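Local structure of arginase (RocF) (Helicobacter pylori, 4G3H) at residues A[83-88]-A[300-305]. The protein probably hydrolyses L-arginine to L-ornithine and urea, using two manganese ions per subunit. Sequence-based numbering, arbitrary orientation.
Sequences FPLILS and EILDLI
Leu85 meets Leu302 and Ile305 in the hydrophobic core of the arginase alpha/beta fold. Strand 84-87 belongs to the central parallel sheet and lies between strands 2-8 and 274-280. Helix 293-309 packs on one face of that sheet. The CB of Leu85 points toward the helix but stops short, 5.7 Å from Ile305 CG2. CG lies anti to the backbone N (chi1 173°), which extends the branch out from the strand. Leu85 CG itself touches nothing across the contact, with Leu302 CD1 5.2 Å and Ile305 CG2 5.3 Å away. The two methyls of Leu85 then part. CD1 comes nearest to Ile305, at 4.3 Å from its CG2, and also lies beside Leu302 CD1. CD2 goes to Leu302, where it faces CG at 4.5 Å and methyl CD1 at 4.7 Å. The fork reaches two residues one helical turn apart. No hydrogen bond crosses between the two segments, and the contacts are loose van der Waals ones between buried side chains.

The same helix face extends to the neighbouring strand, since Leu302 and Ile305 both touch Val279. Beside Leu85, Leu3 of strand 2-8 adds to the apolar layer. Pro84 and Ile86 instead pack on helix 59-78. The manganese site is not part of this contact: the side chain of Ile305 is about 11 Å from that of the metal ligand Asp234. At Ile305 the touching methyl, CG2, is the branch anti to the backbone N.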
ATOM      1  N   PHE A  83       3.120  -9.777 -13.090  1.00 28.86           N
ATOM      2  CA  PHE A  83       2.836  -8.559 -12.333  1.00 25.18           C
ATOM      3  C   PHE A  83       1.804  -8.816 -11.239  1.00 23.58           C
ATOM      4  O   PHE A  83       0.746  -9.397 -11.491  1.00 22.06           O
ATOM      5  CB  PHE A  83       2.320  -7.457 -13.258  1.00 24.11           C
ATOM      6  CG  PHE A  83       2.318  -6.101 -12.621  1.00 23.20           C
ATOM      7  CD1 PHE A  83       3.450  -5.296 -12.670  1.00 23.23           C
ATOM      8  CD2 PHE A  83       1.208  -5.653 -11.914  1.00 22.91           C
ATOM      9  CE1 PHE A  83       3.477  -4.061 -12.019  1.00 23.21           C
ATOM     10  CE2 PHE A  83       1.227  -4.422 -11.258  1.00 20.17           C
ATOM     11  CZ  PHE A  83       2.361  -3.628 -11.311  1.00 21.04           C
ATOM     12  N   PRO A  84       2.094  -8.380 -10.006  1.00 21.82           N
ATOM     13  CA  PRO A  84       1.141  -8.605  -8.920  1.00 21.15           C
ATOM     14  C   PRO A  84       0.273  -7.412  -8.515  1.00 21.20           C
ATOM     15  O   PRO A  84       0.770  -6.302  -8.286  1.00 21.21           O
ATOM     16  CB  PRO A  84       2.048  -9.042  -7.783  1.00 22.77           C
ATOM     17  CG  PRO A  84       3.208  -8.080  -7.954  1.00 23.11           C
ATOM     18  CD  PRO A  84       3.426  -8.043  -9.468  1.00 22.76           C
ATOM     19  N   LEU A  85      -1.031  -7.646  -8.438  1.00 20.01           N
ATOM     20  CA  LEU A  85      -1.964  -6.619  -7.989  1.00 18.45           C
ATOM     21  C   LEU A  85      -2.343  -7.110  -6.594  1.00 17.26           C
ATOM     22  O   LEU A  85      -2.922  -8.185  -6.441  1.00 17.53           O
ATOM     23  CB  LEU A  85      -3.197  -6.553  -8.889  1.00 14.79           C
ATOM     24  CG  LEU A  85      -4.285  -5.617  -8.358  1.00 13.27           C
ATOM     25  CD1 LEU A  85      -3.713  -4.238  -8.083  1.00 13.87           C
ATOM     26  CD2 LEU A  85      -5.413  -5.544  -9.361  1.00 14.32           C
ATOM     27  N   ILE A  86      -2.013  -6.322  -5.579  1.00 16.07           N
ATOM     28  CA  ILE A  86      -2.261  -6.723  -4.200  1.00 16.01           C
ATOM     29  C   ILE A  86      -3.338  -5.949  -3.437  1.00 17.28           C
ATOM     30  O   ILE A  86      -3.192  -4.755  -3.181  1.00 17.58           O
ATOM     31  CB  ILE A  86      -0.949  -6.634  -3.389  1.00 22.04           C
ATOM     32  CG1 ILE A  86       0.158  -7.395  -4.121  1.00 22.36           C
ATOM     33  CG2 ILE A  86      -1.155  -7.202  -1.990  1.00 22.29           C
ATOM     34  CD1 ILE A  86       1.538  -6.984  -3.706  1.00 24.61           C
ATOM     35  N   LEU A  87      -4.344  -6.596  -3.106  1.00 19.23           N
ATOM     36  CA  LEU A  87      -5.318  -6.164  -2.210  1.00 18.80           C
ATOM     37  C   LEU A  87      -5.061  -6.498  -0.769  1.00 17.59           C
ATOM     38  O   LEU A  87      -5.425  -7.396  -0.346  1.00 18.46           O
ATOM     39  CB  LEU A  87      -6.732  -6.403  -2.693  1.00 16.53           C
ATOM     40  CG  LEU A  87      -7.057  -6.444  -4.140  1.00 16.56           C
ATOM     41  CD1 LEU A  87      -8.095  -7.016  -4.547  1.00 17.21           C
ATOM     42  CD2 LEU A  87      -7.125  -5.267  -4.597  1.00 17.63           C
ATOM     43  N   SER A  88      -4.436  -5.592  -0.140  1.00 15.79           N
ATOM     44  CA  SER A  88      -3.919  -5.600   1.150  1.00 16.69           C
ATOM     45  C   SER A  88      -4.819  -5.632   2.378  1.00 16.57           C
ATOM     46  O   SER A  88      -4.420  -5.860   3.285  1.00 13.83           O
ATOM     47  CB  SER A  88      -2.731  -4.733   1.289  1.00 18.80           C
ATOM     48  OG  SER A  88      -2.970  -3.524   1.426  1.00 19.12           O
ATOM     49  N   GLU A 300     -13.226   0.781 -11.059  1.00 18.03           N
ATOM     50  CA  GLU A 300     -12.676   1.544 -12.175  1.00 19.60           C
ATOM     51  C   GLU A 300     -11.195   1.828 -11.929  1.00 17.70           C
ATOM     52  O   GLU A 300     -10.390   1.800 -12.857  1.00 18.66           O
ATOM     53  CB  GLU A 300     -13.452   2.847 -12.365  1.00 34.88           C
ATOM     54  CG  GLU A 300     -14.825   2.641 -12.995  1.00 40.01           C
ATOM     55  CD  GLU A 300     -15.648   3.915 -13.059  1.00 44.35           C
ATOM     56  OE1 GLU A 300     -15.108   4.957 -13.487  1.00 48.85           O
ATOM     57  OE2 GLU A 300     -16.840   3.867 -12.692  1.00 47.69           O
ATOM     58  N   ILE A 301     -10.840   2.092 -10.675  1.00 21.21           N
ATOM     59  CA  ILE A 301      -9.447   2.330 -10.306  1.00 20.80           C
ATOM     60  C   ILE A 301      -8.675   1.057 -10.667  1.00 18.87           C
ATOM     61  O   ILE A 301      -7.598   1.105 -11.269  1.00 17.46           O
ATOM     62  CB  ILE A 301      -9.290   2.555  -8.779  1.00 25.08           C
ATOM     63  CG1 ILE A 301     -10.179   3.710  -8.309  1.00 27.24           C
ATOM     64  CG2 ILE A 301      -7.829   2.823  -8.440  1.00 22.12           C
ATOM     65  CD1 ILE A 301      -9.758   5.063  -8.799  1.00 29.04           C
ATOM     66  N   LEU A 302      -9.244  -0.082 -10.291  1.00 18.47           N
ATOM     67  CA  LEU A 302      -8.626  -1.377 -10.560  1.00 20.79           C
ATOM     68  C   LEU A 302      -8.479  -1.649 -12.060  1.00 21.25           C
ATOM     69  O   LEU A 302      -7.417  -2.091 -12.499  1.00 18.85           O
ATOM     70  CB  LEU A 302      -9.419  -2.497  -9.866  1.00 17.24           C
ATOM     71  CG  LEU A 302      -8.990  -2.982  -8.462  1.00 21.66           C
ATOM     72  CD1 LEU A 302      -8.007  -2.014  -7.796  1.00 17.68           C
ATOM     73  CD2 LEU A 302     -10.228  -3.177  -7.598  1.00 18.32           C
ATOM     74  N   ASP A 303      -9.528  -1.381 -12.844  1.00 17.19           N
ATOM     75  CA  ASP A 303      -9.450  -1.578 -14.297  1.00 17.68           C
ATOM     76  C   ASP A 303      -8.304  -0.755 -14.876  1.00 16.99           C
ATOM     77  O   ASP A 303      -7.548  -1.228 -15.719  1.00 16.33           O
ATOM     78  CB  ASP A 303     -10.735  -1.138 -15.005  1.00 29.85           C
ATOM     79  CG  ASP A 303     -11.917  -2.020 -14.687  1.00 35.79           C
ATOM     80  OD1 ASP A 303     -11.726  -3.243 -14.506  1.00 39.28           O
ATOM     81  OD2 ASP A 303     -13.046  -1.487 -14.635  1.00 40.79           O
ATOM     82  N   LEU A 304      -8.201   0.491 -14.430  1.00 18.80           N
ATOM     83  CA  LEU A 304      -7.160   1.391 -14.894  1.00 20.39           C
ATOM     84  C   LEU A 304      -5.768   0.837 -14.577  1.00 20.32           C
ATOM     85  O   LEU A 304      -4.875   0.859 -15.422  1.00 19.96           O
ATOM     86  CB  LEU A 304      -7.353   2.767 -14.250  1.00 25.59           C
ATOM     87  CG  LEU A 304      -6.384   3.898 -14.592  1.00 28.36           C
ATOM     88  CD1 LEU A 304      -7.053   5.227 -14.323  1.00 32.49           C
ATOM     89  CD2 LEU A 304      -5.123   3.771 -13.772  1.00 31.93           C
ATOM     90  N   ILE A 305      -5.585   0.347 -13.357  1.00 19.36           N
ATOM     91  CA  ILE A 305      -4.299  -0.214 -12.956  1.00 17.63           C
ATOM     92  C   ILE A 305      -3.988  -1.478 -13.746  1.00 17.40           C
ATOM     93  O   ILE A 305      -2.886  -1.646 -14.277  1.00 15.11           O
ATOM     94  CB  ILE A 305      -4.293  -0.585 -11.467  1.00 20.81           C
ATOM     95  CG1 ILE A 305      -4.507   0.669 -10.619  1.00 21.08           C
ATOM     96  CG2 ILE A 305      -2.992  -1.298 -11.116  1.00 20.43           C
ATOM     97  CD1 ILE A 305      -4.649   0.388  -9.136  1.00 21.93           C
TER